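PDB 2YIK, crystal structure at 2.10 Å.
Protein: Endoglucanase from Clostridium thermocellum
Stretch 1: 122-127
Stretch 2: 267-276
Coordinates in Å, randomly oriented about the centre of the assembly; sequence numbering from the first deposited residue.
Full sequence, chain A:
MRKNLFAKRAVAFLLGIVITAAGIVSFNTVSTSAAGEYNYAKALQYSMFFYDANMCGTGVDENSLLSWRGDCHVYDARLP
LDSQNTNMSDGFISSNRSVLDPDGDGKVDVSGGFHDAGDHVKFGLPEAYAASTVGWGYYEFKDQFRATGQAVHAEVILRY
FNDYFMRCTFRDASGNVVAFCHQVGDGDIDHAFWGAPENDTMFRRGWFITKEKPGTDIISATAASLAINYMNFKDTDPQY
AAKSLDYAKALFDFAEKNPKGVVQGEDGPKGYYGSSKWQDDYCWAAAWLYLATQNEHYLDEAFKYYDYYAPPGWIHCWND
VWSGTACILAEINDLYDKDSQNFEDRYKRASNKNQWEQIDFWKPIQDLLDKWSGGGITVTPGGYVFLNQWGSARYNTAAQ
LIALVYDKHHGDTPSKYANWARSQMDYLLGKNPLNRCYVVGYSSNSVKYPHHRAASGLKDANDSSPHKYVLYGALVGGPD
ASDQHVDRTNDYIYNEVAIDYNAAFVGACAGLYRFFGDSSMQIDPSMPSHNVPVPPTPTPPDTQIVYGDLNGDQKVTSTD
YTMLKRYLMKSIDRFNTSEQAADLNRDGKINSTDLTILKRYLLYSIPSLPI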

# COMPACT_ATOMS: atom_id res chain seq x y z
N LYS A 122 -7.27 -3.63 11.01
CA LYS A 122 -6.01 -3.65 10.29
C LYS A 122 -6.05 -4.92 9.44
O LYS A 122 -5.90 -6.02 9.96
CB LYS A 122 -4.82 -3.69 11.27
CG LYS A 122 -4.74 -2.44 12.17
CD LYS A 122 -3.46 -2.37 13.02
CE LYS A 122 -3.38 -3.47 14.08
NZ LYS A 122 -2.31 -3.20 15.08
N PHE A 123 -6.31 -4.76 8.14
CA PHE A 123 -6.38 -5.88 7.20
C PHE A 123 -5.02 -6.04 6.54
O PHE A 123 -4.46 -5.07 6.02
CB PHE A 123 -7.45 -5.62 6.14
CG PHE A 123 -8.87 -5.61 6.69
CD1 PHE A 123 -9.54 -6.81 6.95
CD2 PHE A 123 -9.54 -4.41 6.89
CE1 PHE A 123 -10.87 -6.80 7.40
CE2 PHE A 123 -10.86 -4.39 7.34
CZ PHE A 123 -11.53 -5.59 7.59
N GLY A 124 -4.50 -7.26 6.55
CA GLY A 124 -3.18 -7.54 6.00
C GLY A 124 -2.88 -7.29 4.54
O GLY A 124 -1.82 -6.74 4.22
N LEU A 125 -3.78 -7.69 3.64
CA LEU A 125 -3.52 -7.49 2.23
C LEU A 125 -3.38 -6.02 1.86
O LEU A 125 -2.38 -5.64 1.27
CB LEU A 125 -4.61 -8.17 1.37
CG LEU A 125 -4.30 -8.37 -0.12
CD1 LEU A 125 -2.86 -8.85 -0.29
CD2 LEU A 125 -5.28 -9.37 -0.71
N PRO A 126 -4.36 -5.17 2.20
CA PRO A 126 -4.16 -3.77 1.83
C PRO A 126 -3.10 -3.06 2.70
O PRO A 126 -2.49 -2.08 2.27
CB PRO A 126 -5.55 -3.15 1.98
CG PRO A 126 -6.19 -3.99 3.06
CD PRO A 126 -5.73 -5.40 2.72
N GLU A 127 -2.87 -3.55 3.93
CA GLU A 127 -1.86 -2.94 4.80
C GLU A 127 -0.50 -3.09 4.10
O GLU A 127 0.27 -2.13 3.99
CB GLU A 127 -1.83 -3.64 6.16
CG GLU A 127 -0.88 -3.03 7.21
CD GLU A 127 -1.51 -1.90 8.02
OE1 GLU A 127 -2.75 -1.83 8.09
OE2 GLU A 127 -0.76 -1.10 8.62
N ASP A 267 -11.11 -16.68 7.50
CA ASP A 267 -9.92 -16.61 8.33
C ASP A 267 -9.46 -15.19 8.51
O ASP A 267 -8.27 -14.89 8.69
CB ASP A 267 -8.82 -17.48 7.74
CG ASP A 267 -9.25 -18.93 7.59
OD1 ASP A 267 -9.95 -19.43 8.50
OD2 ASP A 267 -8.89 -19.58 6.59
N GLY A 268 -10.45 -14.30 8.44
CA GLY A 268 -10.20 -12.87 8.67
C GLY A 268 -10.68 -11.76 7.76
O GLY A 268 -11.39 -10.86 8.28
N PRO A 269 -10.57 -11.83 6.43
CA PRO A 269 -11.11 -10.59 5.90
C PRO A 269 -12.52 -10.49 5.42
O PRO A 269 -13.00 -9.32 5.11
CB PRO A 269 -10.15 -10.26 4.81
CG PRO A 269 -9.75 -11.59 4.22
CD PRO A 269 -9.87 -12.63 5.41
N LYS A 270 -13.22 -11.65 5.59
CA LYS A 270 -14.47 -12.14 5.05
C LYS A 270 -14.92 -11.28 3.89
O LYS A 270 -14.45 -11.70 2.78
CB LYS A 270 -15.62 -12.58 6.14
CG LYS A 270 -15.17 -12.65 7.60
CD LYS A 270 -16.16 -11.80 8.38
CE LYS A 270 -15.82 -11.81 9.86
NZ LYS A 270 -15.51 -13.17 10.36
N GLY A 271 -15.89 -10.34 3.90
CA GLY A 271 -16.14 -9.80 2.60
C GLY A 271 -15.50 -8.46 2.36
O GLY A 271 -15.72 -7.83 1.31
N TYR A 272 -14.67 -8.02 3.29
CA TYR A 272 -14.03 -6.72 3.20
C TYR A 272 -12.88 -6.65 2.20
O TYR A 272 -12.75 -5.67 1.46
CB TYR A 272 -13.59 -6.29 4.60
CG TYR A 272 -14.73 -6.35 5.59
CD1 TYR A 272 -15.76 -5.41 5.55
CD2 TYR A 272 -14.83 -7.40 6.51
CE1 TYR A 272 -16.87 -5.51 6.38
CE2 TYR A 272 -15.94 -7.51 7.35
CZ TYR A 272 -16.95 -6.56 7.28
OH TYR A 272 -18.07 -6.66 8.09
N TYR A 273 -12.06 -7.69 2.19
CA TYR A 273 -10.93 -7.76 1.27
C TYR A 273 -10.80 -9.17 0.71
O TYR A 273 -10.00 -9.98 1.19
CB TYR A 273 -9.64 -7.32 1.97
CG TYR A 273 -9.55 -5.82 2.12
CD1 TYR A 273 -9.19 -5.00 1.05
CD2 TYR A 273 -9.92 -5.21 3.32
CE1 TYR A 273 -9.21 -3.61 1.16
CE2 TYR A 273 -9.95 -3.82 3.44
CZ TYR A 273 -9.59 -3.02 2.35
OH TYR A 273 -9.64 -1.65 2.48
N GLY A 274 -11.62 -9.46 -0.30
CA GLY A 274 -11.61 -10.75 -0.96
C GLY A 274 -10.46 -10.81 -1.94
O GLY A 274 -10.44 -10.08 -2.92
N SER A 275 -9.52 -11.70 -1.68
CA SER A 275 -8.32 -11.84 -2.52
C SER A 275 -8.50 -12.76 -3.72
O SER A 275 -8.90 -13.91 -3.57
CB SER A 275 -7.16 -12.35 -1.66
OG SER A 275 -5.97 -12.47 -2.41
N SER A 276 -8.19 -12.24 -4.91
CA SER A 276 -8.31 -13.02 -6.14
C SER A 276 -7.21 -14.07 -6.29
O SER A 276 -7.49 -15.22 -6.60
CB SER A 276 -8.28 -12.10 -7.36
OG SER A 276 -9.35 -11.19 -7.30

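No hydrogen bond or salt bridge joins the two stretches. They are held by packing of aromatic and apolar side chains, which buries 329 Å² counting both sides. The touching residues lie at least 145 positions apart in sequence.

The aromatic contacts centre on Phe123. This residue is the N-cap of the helix that begins at Gly124, and its CA-to-CB bond points toward stretch 2. With chi1 at -67° (m), the ring reaches in among Pro269, Tyr272 and Tyr273. Tyr273 lies over one face of the ring, with Phe123 CD2 3.5 Å from Tyr273 CE2. The two ring centroids are 5.1 Å apart and the planes meet at 53°, an oblique arrangement. Tyr272 forms a second oblique pair with Phe123: the Phe123 and Tyr272 ring centroids are 5.8 Å apart, with planes at 36°. Here the closest approach is made by the start of the side chain: Phe123 CZ is 3.7 Å from Tyr272 CB. The end of the Tyr272 side chain leads away, and its OH is hydrogen-bonded elsewhere in the structure. A large, flat, apolar side chain suits position 123, because it can touch several neighbours at once.

A CH-pi contact adds to this packing. Pro126 CG sits 3.5 Å from the centroid of the Tyr273 ring, only 9° off the ring normal. The proline ring thus presents a C-H group almost squarely to the aromatic face. Tyr273 suits its place because its ring meets both Pro126 and Phe123, while its OH is hydrogen-bonded elsewhere.

The remaining contacts are apolar or van der Waals. Phe123 CD1 lies 4.1 Å from Pro269 CB. The backbone also lines the Phe123 ring: Gly268 O is near the ring plane at the edge, 4.2 Å from Phe123 CE1. Glycine fits at 268 because its phi/psi of 131/-45 would jam a CB against the preceding carbonyl oxygen. Farther along, Leu125 CD2 packs 3.6 Å from Ser275 OG. Leu125 is buried and its CA-to-CB bond points toward stretch 2. The Ser275 CA-to-CB bond also points toward stretch 1, and its hydroxyl oxygen makes the contact; OG is hydrogen-bonded elsewhere in the structure.

Each stretch also has backbone hydrogen bonds of its own. Glu127 N donates to Phe123 O at 3.0 Å, in the first turn of the helix. In stretch 2, Tyr272 N donates to Pro269 O at 2.8 Å, and Tyr273 N makes a weak bond to the same Pro269 O at 3.5 Å. These bonds tie Pro269 to the two tyrosines that meet Phe123.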